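Local coordinates for epimerase domain-containing protein (Bacillus cereus HuA2-4, PDB 6ZLK) that interconverts UDP-glucuronic acid and UDP-galacturonic acid by epimerisation at C4 of the sugar, with NAD as the bound cofactor, at residues S14-A19 with G224-L229; L118-H123 with K233-E238; H191-Q196 with D252-L257. All blocks are in the same frame, centred on the assembly; numbering follows the deposited sequence.

The three contacts mark two ends of one enzyme. Interactions 1 and 2 adjoin in the NAD-binding part, their centres about 14 Å apart, and share a polar link: Lys-120 NZ of interaction 2 lies 2.6 Å from Ala-228 O and 3.1 Å from Leu-229 O, on the helix that interaction 1 packs. Thr-225 of interaction 1 keeps its side chain about 9 Å from the bound NAD. Interaction 3 stands apart, its centre about 27 Å from that of interaction 1 and about 36 Å from that of interaction 2, at the uracil end of the UDP-sugar. Interaction 1 lies near the NAD, whereas interaction 3 holds the uracil directly through Arg-192.

Interaction 1: residues S14-A19 with G224-L229; sequences SHLCQA and GTVAAL
Leu-16 carries the packing of helix 14-19 against helix 224-229, and its side chain meets Thr-225 and Val-226 through its methyls. CB and CG lead out from the helix without themselves coming within van der Waals distance of the partner. With CG anti to the backbone N (chi1 180°), the branch point is carried across the gap; both methyls are brought to Thr-225 CG2, and CD1 also reaches Val-226. CD1 does most of the work: it rests 3.8 Å from CG2 of Thr-225 and 3.9 Å from CG2 of Val-226, bridging two consecutive residues. CD2 has a looser contact, 4.1 Å from the same Thr-225 CG2. The leucine crosses Thr-225 at about a right angle but runs past Val-226 in the opposite direction. Ala-19 adds its CB at 4.5 Å from Val-226 CG2.

Thr-225 gives the interface its methyl and turns its hydroxyl to Cys-221 O of its own helix and to Tyr-176 OH of strand 171-180. The meeting is therefore wholly apolar. The axes of the two short segments approach to 10.8 Å and cross at -54°. In this Rossmann-type fold, helix 11-21 follows the glycine-rich turn after strand 2-6. Leu-16 also touches Ile-222 of helix 218-230 and Tyr-79 of strand 77-80, while Leu-229 touches Val-77, Tyr-79 and Ile-3 of strand 2-6, so both helices pack against the parallel part of the central sheet.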
loop_
_atom_site.group_PDB
_atom_site.type_symbol
_atom_site.label_atom_id
_atom_site.label_comp_id
_atom_site.label_asym_id
_atom_site.label_seq_id
_atom_site.Cartn_x
_atom_site.Cartn_y
_atom_site.Cartn_z
ATOM N N SER A 14 17.308 -4.919 18.212
ATOM C CA SER A 14 18.132 -5.182 19.404
ATOM C C SER A 14 19.595 -4.839 19.091
ATOM O O SER A 14 20.270 -4.170 19.891
ATOM C CB SER A 14 17.964 -6.599 19.878
ATOM O OG SER A 14 18.484 -7.510 18.958
ATOM N N HIS A 15 20.040 -5.159 17.876
ATOM C CA HIS A 15 21.440 -4.871 17.434
ATOM C C HIS A 15 21.597 -3.366 17.253
ATOM O O HIS A 15 22.662 -2.829 17.608
ATOM C CB HIS A 15 21.775 -5.566 16.120
ATOM C CG HIS A 15 22.117 -7.029 16.232
ATOM N ND1 HIS A 15 23.351 -7.455 16.686
ATOM C CD2 HIS A 15 21.403 -8.127 15.919
ATOM C CE1 HIS A 15 23.394 -8.775 16.586
ATOM N NE2 HIS A 15 22.214 -9.221 16.125
ATOM N N LEU A 16 20.582 -2.705 16.729
ATOM C CA LEU A 16 20.646 -1.250 16.520
ATOM C C LEU A 16 20.733 -0.506 17.849
ATOM O O LEU A 16 21.611 0.399 17.998
ATOM C CB LEU A 16 19.465 -0.786 15.696
ATOM C CG LEU A 16 19.433 0.713 15.419
ATOM C CD1 LEU A 16 20.639 1.205 14.647
ATOM C CD2 LEU A 16 18.132 1.079 14.684
ATOM N N CYS A 17 19.924 -0.890 18.820
ATOM C CA CYS A 17 19.971 -0.243 20.141
ATOM C C CYS A 17 21.379 -0.416 20.756
ATOM O O CYS A 17 21.934 0.519 21.298
ATOM C CB CYS A 17 18.913 -0.832 21.064
ATOM S SG CYS A 17 17.239 -0.373 20.579
ATOM N N GLN A 18 21.930 -1.612 20.688
ATOM C CA GLN A 18 23.259 -1.935 21.237
ATOM C C GLN A 18 24.297 -1.028 20.568
ATOM O O GLN A 18 25.146 -0.430 21.253
ATOM C CB GLN A 18 23.536 -3.414 20.999
ATOM C CG GLN A 18 24.732 -3.950 21.735
ATOM C CD GLN A 18 24.480 -5.406 22.053
ATOM O OE1 GLN A 18 23.841 -6.118 21.283
ATOM N NE2 GLN A 18 24.934 -5.838 23.218
ATOM N N ALA A 19 24.226 -0.886 19.250
ATOM C CA ALA A 19 25.194 -0.057 18.509
ATOM C C ALA A 19 25.045 1.421 18.888
ATOM O O ALA A 19 26.086 2.102 19.116
ATOM C CB ALA A 19 25.038 -0.242 17.024
ATOM N N GLY A 224 25.267 0.699 8.081
ATOM C CA GLY A 224 24.523 1.563 7.149
ATOM C C GLY A 224 23.434 2.344 7.847
ATOM O O GLY A 224 23.165 3.549 7.561
ATOM N N THR A 225 22.756 1.677 8.775
ATOM C CA THR A 225 21.607 2.269 9.461
ATOM C C THR A 225 22.078 3.441 10.345
ATOM O O THR A 225 21.405 4.502 10.355
ATOM C CB THR A 225 20.862 1.149 10.187
ATOM O OG1 THR A 225 20.433 0.131 9.276
ATOM C CG2 THR A 225 19.702 1.695 10.972
ATOM N N VAL A 226 23.142 3.259 11.119
ATOM C CA VAL A 226 23.736 4.332 11.933
ATOM C C VAL A 226 24.249 5.436 10.998
ATOM O O VAL A 226 24.090 6.582 11.361
ATOM C CB VAL A 226 24.808 3.726 12.845
ATOM C CG1 VAL A 226 25.595 4.806 13.531
ATOM C CG2 VAL A 226 24.151 2.803 13.861
ATOM N N ALA A 227 24.796 5.094 9.846
ATOM C CA ALA A 227 25.297 6.112 8.902
ATOM C C ALA A 227 24.143 7.009 8.444
ATOM O O ALA A 227 24.402 8.198 8.178
ATOM C CB ALA A 227 26.001 5.512 7.732
ATOM N N ALA A 228 22.924 6.500 8.330
ATOM C CA ALA A 228 21.754 7.341 7.976
ATOM C C ALA A 228 21.564 8.463 9.002
ATOM O O ALA A 228 21.063 9.553 8.625
ATOM C CB ALA A 228 20.500 6.502 7.823
ATOM N N LEU A 229 21.819 8.222 10.279
ATOM C CA LEU A 229 21.757 9.251 11.307
ATOM C C LEU A 229 22.976 10.157 11.184
ATOM O O LEU A 229 22.772 11.405 11.242
ATOM C CB LEU A 229 21.727 8.565 12.662
ATOM C CG LEU A 229 21.727 9.480 13.877
ATOM C CD1 LEU A 229 20.664 10.553 13.719
ATOM C CD2 LEU A 229 21.506 8.678 15.138
#

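Interaction 2: residues L118-H123 with K233-E238; sequences LDKFIH and KNIIGE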
loop_
_atom_site.group_PDB
_atom_site.type_symbol
_atom_site.label_atom_id
_atom_site.label_comp_id
_atom_site.label_asym_id
_atom_site.label_seq_id
_atom_site.Cartn_x
_atom_site.Cartn_y
_atom_site.Cartn_z
ATOM N N LEU A 118 11.368 16.768 14.443
ATOM C CA LEU A 118 12.406 15.733 14.392
ATOM C C LEU A 118 13.565 16.227 13.552
ATOM O O LEU A 118 13.339 16.976 12.533
ATOM C CB LEU A 118 11.926 14.437 13.712
ATOM C CG LEU A 118 10.981 13.561 14.481
ATOM C CD1 LEU A 118 10.509 12.432 13.569
ATOM C CD2 LEU A 118 11.653 13.050 15.751
ATOM N N ASP A 119 14.724 15.679 13.839
ATOM C CA ASP A 119 15.859 15.693 12.890
ATOM C C ASP A 119 15.576 14.740 11.721
ATOM O O ASP A 119 15.778 15.117 10.575
ATOM C CB ASP A 119 17.153 15.284 13.571
ATOM C CG ASP A 119 17.616 16.239 14.664
ATOM O OD1 ASP A 119 17.081 17.367 14.739
ATOM O OD2 ASP A 119 18.540 15.853 15.412
ATOM N N LYS A 120 15.205 13.494 11.995
ATOM C CA LYS A 120 15.075 12.449 10.963
ATOM C C LYS A 120 14.068 11.439 11.453
ATOM O O LYS A 120 14.037 11.143 12.677
ATOM C CB LYS A 120 16.363 11.669 10.657
ATOM C CG LYS A 120 17.398 12.460 9.900
ATOM C CD LYS A 120 18.675 11.735 9.656
ATOM C CE LYS A 120 19.518 12.480 8.652
ATOM N NZ LYS A 120 20.948 12.181 8.852
ATOM N N PHE A 121 13.268 10.973 10.511
ATOM C CA PHE A 121 12.357 9.833 10.687
ATOM C C PHE A 121 12.843 8.761 9.757
ATOM O O PHE A 121 12.652 8.870 8.533
ATOM C CB PHE A 121 10.911 10.217 10.406
ATOM C CG PHE A 121 9.938 9.106 10.661
ATOM C CD1 PHE A 121 9.729 8.077 9.769
ATOM C CD2 PHE A 121 9.147 9.145 11.789
ATOM C CE1 PHE A 121 8.809 7.067 10.033
ATOM C CE2 PHE A 121 8.186 8.186 12.030
ATOM C CZ PHE A 121 8.050 7.111 11.180
ATOM N N ILE A 122 13.596 7.797 10.297
ATOM C CA ILE A 122 14.313 6.787 9.511
ATOM C C ILE A 122 13.451 5.535 9.474
ATOM O O ILE A 122 13.372 4.835 10.476
ATOM C CB ILE A 122 15.727 6.543 10.012
ATOM C CG1 ILE A 122 16.524 7.842 10.109
ATOM C CG2 ILE A 122 16.439 5.546 9.126
ATOM C CD1 ILE A 122 17.864 7.726 10.783
ATOM N N HIS A 123 12.809 5.328 8.352
ATOM C CA HIS A 123 11.811 4.257 8.126
ATOM C C HIS A 123 12.480 3.064 7.502
ATOM O O HIS A 123 13.056 3.187 6.406
ATOM C CB HIS A 123 10.660 4.806 7.283
ATOM C CG HIS A 123 9.647 3.774 6.983
ATOM N ND1 HIS A 123 8.576 3.574 7.815
ATOM C CD2 HIS A 123 9.525 2.897 5.961
ATOM C CE1 HIS A 123 7.852 2.574 7.324
ATOM N NE2 HIS A 123 8.405 2.137 6.177
ATOM N N LYS A 233 25.652 14.350 4.683
ATOM C CA LYS A 233 24.889 14.627 3.450
ATOM C C LYS A 233 23.423 14.867 3.825
ATOM O O LYS A 233 22.972 14.302 4.822
ATOM C CB LYS A 233 25.067 13.489 2.453
ATOM C CG LYS A 233 26.472 13.347 1.893
ATOM C CD LYS A 233 26.485 13.245 0.382
ATOM C CE LYS A 233 27.832 13.532 -0.238
ATOM N NZ LYS A 233 28.939 13.199 0.689
ATOM N N ASN A 234 22.720 15.722 3.085
ATOM C CA ASN A 234 21.257 15.882 3.229
ATOM C C ASN A 234 20.622 14.691 2.510
ATOM O O ASN A 234 20.684 14.631 1.281
ATOM C CB ASN A 234 20.706 17.225 2.743
ATOM C CG ASN A 234 19.289 17.415 3.254
ATOM O OD1 ASN A 234 18.460 16.530 3.127
ATOM N ND2 ASN A 234 18.999 18.552 3.863
ATOM N N ILE A 235 20.003 13.787 3.270
ATOM C CA ILE A 235 19.379 12.554 2.735
ATOM C C ILE A 235 17.863 12.549 2.943
ATOM O O ILE A 235 17.203 11.528 2.666
ATOM C CB ILE A 235 20.048 11.299 3.326
ATOM C CG1 ILE A 235 19.827 11.179 4.834
ATOM C CG2 ILE A 235 21.523 11.288 2.979
ATOM C CD1 ILE A 235 20.272 9.854 5.409
ATOM N N ILE A 236 17.299 13.664 3.345
ATOM C CA ILE A 236 15.846 13.714 3.625
ATOM C C ILE A 236 15.101 13.467 2.314
ATOM O O ILE A 236 15.481 14.046 1.258
ATOM C CB ILE A 236 15.425 15.028 4.286
ATOM C CG1 ILE A 236 16.187 15.331 5.577
ATOM C CG2 ILE A 236 13.932 14.988 4.472
ATOM C CD1 ILE A 236 16.282 14.208 6.571
ATOM N N GLY A 237 14.091 12.616 2.368
ATOM C CA GLY A 237 13.213 12.222 1.256
ATOM C C GLY A 237 13.778 11.076 0.434
ATOM O O GLY A 237 13.063 10.635 -0.455
ATOM N N GLU A 238 15.005 10.608 0.707
ATOM C CA GLU A 238 15.721 9.620 -0.123
ATOM C C GLU A 238 15.314 8.188 0.271
ATOM O O GLU A 238 15.044 7.925 1.491
ATOM C CB GLU A 238 17.233 9.692 0.026
ATOM C CG GLU A 238 17.858 10.948 -0.601
ATOM C CD GLU A 238 17.473 11.221 -2.049
ATOM O OE1 GLU A 238 17.288 10.273 -2.823
ATOM O OE2 GLU A 238 17.349 12.410 -2.402
HETATM O O HOH W 1 22.033 14.311 7.150
#
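Lys-120 lays its aliphatic chain across two isoleucines before its charged end reaches any polar partner. Extended beyond CG, it places CG 3.9 Å from Ile-236 CD1 and, further out, CE 4.0 Å from Ile-235 CG1, which it crosses at about a right angle. The same Ile-236 methyl also lies 4.1 Å from Asp-119 O, so it sits against both backbone and side chain of 118-123.

At the tip, NZ is gripped by two carbonyls, Ala-228 O and Leu-229 O, in the last turn of helix 218-230. It also donates to a water 2.9 Å from NZ, whose further link to Lys-233 O is doubtful because the approach is too short.

The loop is shaped by its own bonds. Asn-234 OD1 accepts from Ile-236 N at 3.1 Å, with the donor tilted 18° from the carbonyl plane. A 3.1 Å bond from Glu-238 N to Ile-235 O closes a type II beta turn whose third residue, Gly-237, has the positive phi (86°) that favours glycine. An Asx turn overlapping this beta turn shapes the last part of the connection into strand 239-242 of the Rossmann-type domain.

Interaction 3: residues H191-Q196 with D252-L257; sequences HRLIKQ and DIISML. With UGA (uridine-5'-diphosphate-glucuronic acid), chain F.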
loop_
_atom_site.group_PDB
_atom_site.type_symbol
_atom_site.label_atom_id
_atom_site.label_comp_id
_atom_site.label_asym_id
_atom_site.label_seq_id
_atom_site.Cartn_x
_atom_site.Cartn_y
_atom_site.Cartn_z
ATOM N N HIS A 191 18.757 -19.427 9.948
ATOM C CA HIS A 191 18.454 -19.896 11.317
ATOM C C HIS A 191 17.874 -21.305 11.190
ATOM O O HIS A 191 18.379 -22.255 11.830
ATOM C CB HIS A 191 17.490 -18.969 11.990
ATOM C CG HIS A 191 17.259 -19.266 13.435
ATOM N ND1 HIS A 191 17.346 -18.271 14.359
ATOM C CD2 HIS A 191 16.898 -20.393 14.100
ATOM C CE1 HIS A 191 17.098 -18.782 15.571
ATOM N NE2 HIS A 191 16.841 -20.101 15.416
ATOM N N ARG A 192 16.875 -21.487 10.322
ATOM C CA ARG A 192 16.257 -22.827 10.119
ATOM C C ARG A 192 17.286 -23.835 9.654
ATOM O O ARG A 192 17.283 -24.975 10.198
ATOM C CB ARG A 192 15.036 -22.775 9.179
ATOM C CG ARG A 192 13.869 -21.996 9.744
ATOM C CD ARG A 192 12.747 -21.700 8.749
ATOM N NE ARG A 192 12.387 -22.899 7.979
ATOM C CZ ARG A 192 11.545 -23.822 8.407
ATOM N NH1 ARG A 192 10.906 -23.644 9.555
ATOM N NH2 ARG A 192 11.347 -24.928 7.695
ATOM N N LEU A 193 18.036 -23.526 8.602
ATOM C CA LEU A 193 18.950 -24.468 7.949
ATOM C C LEU A 193 20.052 -24.852 8.918
ATOM O O LEU A 193 20.417 -26.010 8.938
ATOM C CB LEU A 193 19.528 -23.832 6.683
ATOM C CG LEU A 193 18.502 -23.653 5.577
ATOM C CD1 LEU A 193 19.115 -22.833 4.452
ATOM C CD2 LEU A 193 18.048 -24.999 5.023
ATOM N N ILE A 194 20.593 -23.892 9.670
ATOM C CA ILE A 194 21.709 -24.219 10.603
ATOM C C ILE A 194 21.147 -25.098 11.718
ATOM O O ILE A 194 21.848 -26.078 12.074
ATOM C CB ILE A 194 22.382 -22.940 11.119
ATOM C CG1 ILE A 194 23.097 -22.173 10.013
ATOM C CG2 ILE A 194 23.312 -23.279 12.276
ATOM C CD1 ILE A 194 23.349 -20.694 10.359
ATOM N N LYS A 195 19.982 -24.789 12.223
ATOM C CA LYS A 195 19.323 -25.539 13.305
ATOM C C LYS A 195 19.116 -26.964 12.779
ATOM O O LYS A 195 19.472 -27.935 13.507
ATOM C CB LYS A 195 18.002 -24.895 13.738
ATOM C CG LYS A 195 17.299 -25.587 14.900
ATOM C CD LYS A 195 15.986 -24.946 15.249
ATOM C CE LYS A 195 15.433 -25.436 16.559
ATOM N NZ LYS A 195 15.067 -26.851 16.439
ATOM N N GLN A 196 18.562 -27.122 11.567
ATOM C CA GLN A 196 18.340 -28.462 10.980
ATOM C C GLN A 196 19.692 -29.152 10.848
ATOM O O GLN A 196 19.748 -30.355 11.175
ATOM C CB GLN A 196 17.586 -28.342 9.649
ATOM C CG GLN A 196 16.168 -27.856 9.818
ATOM C CD GLN A 196 15.612 -27.228 8.551
ATOM O OE1 GLN A 196 16.322 -27.103 7.542
ATOM N NE2 GLN A 196 14.368 -26.795 8.631
ATOM N N ASP A 252 24.376 -22.619 -2.433
ATOM C CA ASP A 252 25.746 -22.109 -2.176
ATOM C C ASP A 252 25.924 -22.008 -0.660
ATOM O O ASP A 252 26.985 -22.416 -0.171
ATOM C CB ASP A 252 25.970 -20.710 -2.762
ATOM C CG ASP A 252 26.020 -20.569 -4.266
ATOM O OD1 ASP A 252 26.324 -21.608 -4.903
ATOM O OD2 ASP A 252 25.706 -19.405 -4.782
ATOM N N ILE A 253 24.934 -21.456 0.042
ATOM C CA ILE A 253 24.966 -21.244 1.507
ATOM C C ILE A 253 25.115 -22.605 2.177
ATOM O O ILE A 253 25.936 -22.740 3.128
ATOM C CB ILE A 253 23.707 -20.480 1.960
ATOM C CG1 ILE A 253 23.672 -19.049 1.419
ATOM C CG2 ILE A 253 23.577 -20.502 3.474
ATOM C CD1 ILE A 253 24.750 -18.160 1.881
ATOM N N ILE A 254 24.274 -23.575 1.770
ATOM C CA ILE A 254 24.322 -24.914 2.384
ATOM C C ILE A 254 25.750 -25.448 2.223
ATOM O O ILE A 254 26.250 -25.996 3.218
ATOM C CB ILE A 254 23.256 -25.836 1.796
ATOM C CG1 ILE A 254 21.868 -25.373 2.219
ATOM C CG2 ILE A 254 23.531 -27.271 2.218
ATOM C CD1 ILE A 254 20.735 -26.079 1.526
ATOM N N SER A 255 26.400 -25.314 1.072
ATOM C CA SER A 255 27.790 -25.813 0.891
ATOM C C SER A 255 28.735 -25.121 1.857
ATOM O O SER A 255 29.585 -25.790 2.430
ATOM C CB SER A 255 28.270 -25.676 -0.495
ATOM O OG SER A 255 27.480 -26.516 -1.300
ATOM N N MET A 256 28.580 -23.827 2.030
ATOM C CA MET A 256 29.458 -23.075 2.936
ATOM C C MET A 256 29.206 -23.571 4.351
ATOM O O MET A 256 30.202 -23.702 5.091
ATOM C CB MET A 256 29.116 -21.589 2.848
ATOM C CG MET A 256 29.441 -21.055 1.473
ATOM S SD MET A 256 29.089 -19.299 1.390
ATOM C CE MET A 256 30.629 -18.807 2.150
ATOM N N LEU A 257 27.965 -23.886 4.709
ATOM C CA LEU A 257 27.640 -24.337 6.078
ATOM C C LEU A 257 28.206 -25.747 6.275
ATOM O O LEU A 257 28.620 -26.048 7.404
ATOM C CB LEU A 257 26.128 -24.290 6.323
ATOM C CG LEU A 257 25.551 -22.889 6.558
ATOM C CD1 LEU A 257 24.036 -22.982 6.536
ATOM C CD2 LEU A 257 26.048 -22.299 7.848
HETATM C "C1'" UGA F . 13.908 -11.690 4.546
HETATM C "C2'" UGA F . 13.104 -11.325 5.785
HETATM O "O2'" UGA F . 12.432 -12.501 6.222
HETATM C "C3'" UGA F . 12.087 -10.240 5.523
HETATM O "O3'" UGA F . 11.585 -9.812 6.791
HETATM C "C4'" UGA F . 12.684 -9.065 4.766
HETATM O "O4'" UGA F . 11.626 -8.169 4.402
HETATM C "C5'" UGA F . 13.415 -9.565 3.510
HETATM O "O5'" UGA F . 14.396 -10.536 3.886
HETATM C "C6'" UGA F . 14.130 -8.501 2.660
HETATM O "O'P" UGA F . 13.634 -7.409 2.503
HETATM O "O'Q" UGA F . 15.157 -8.784 2.104
HETATM P PB UGA F . 13.711 -13.538 2.690
HETATM O O1B UGA F . 14.601 -12.959 1.674
HETATM O O2B UGA F . 12.535 -14.366 2.310
HETATM O O3B UGA F . 13.080 -12.493 3.730
HETATM O O3A UGA F . 14.657 -14.337 3.697
HETATM P PA UGA F . 14.789 -15.832 4.239
HETATM O O1A UGA F . 13.598 -16.130 5.039
HETATM O O2A UGA F . 16.132 -15.939 4.835
HETATM O O5D UGA F . 14.717 -16.699 2.882
HETATM C C5D UGA F . 15.697 -16.630 1.864
HETATM C C4D UGA F . 15.450 -17.756 0.906
HETATM O O4D UGA F . 15.506 -19.029 1.596
HETATM C C3D UGA F . 14.089 -17.717 0.204
HETATM O O3D UGA F . 14.396 -17.864 -1.184
HETATM C C2D UGA F . 13.319 -18.913 0.771
HETATM O O2D UGA F . 12.652 -19.617 -0.263
HETATM C C1D UGA F . 14.428 -19.857 1.218
HETATM N N1 UGA F . 14.085 -20.710 2.366
HETATM C C6 UGA F . 13.634 -20.180 3.544
HETATM C C2 UGA F . 14.384 -22.059 2.233
HETATM O O2 UGA F . 14.774 -22.568 1.189
HETATM N N3 UGA F . 14.199 -22.786 3.365
HETATM C C4 UGA F . 13.748 -22.329 4.580
HETATM O O4 UGA F . 13.602 -23.144 5.488
HETATM C C5 UGA F . 13.437 -20.924 4.636
#
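Ile-194 and Leu-257 cross at about a right angle, and the fork of the leucine is set against the stem of the isoleucine. Both Leu-257 methyls touch a single atom: CD1 and CD2 each lie 3.7 Å from Ile-194 CG1. CD2 reaches on to the isoleucine tip, 4.0 Å from Ile-194 CD1. This is close apolar packing between helix 191-196 and helix 252-257, and no hydrogen bond joins the two segments. Leu-193, next to Ile-194, meets Ile-254, one turn before Leu-257, more loosely, with Leu-193 CD1 4.4 Å from Ile-254 CG1.

Arg-192, next to Leu-193 in sequence, turns to another partner, the uracil of bound UDP-glucuronic acid. The chain bends at chi3 (47°), which brings NE rather than the terminal nitrogens to the base. NE donates to the uracil carbonyl O4 at 2.8 Å, and the N-H points almost straight at the oxygen (176°), which lies at the edge of the guanidinium, in its plane. A second bond, from Arg-192 NH2 to Thr-204 OG1, probably helps to hold the flat group in this rotation. The same NE to O4 bond is made to the epimeric ligand, UDP-galacturonic acid, as expected for recognition at the base end, far from the sugar C4 where the two ligands differ.

Leu-203 of strand 203-206 touches both Leu-193 and Ile-254, so it packs against both helices. Ile-194 is met by Glu-306 and Ile-310 of helix 299-313, and Leu-257 by Met-197 further along helix 189-198. The contact thus joins helices 189-198 and 250-261 in the substrate-binding part, as in other extended short-chain dehydrogenases.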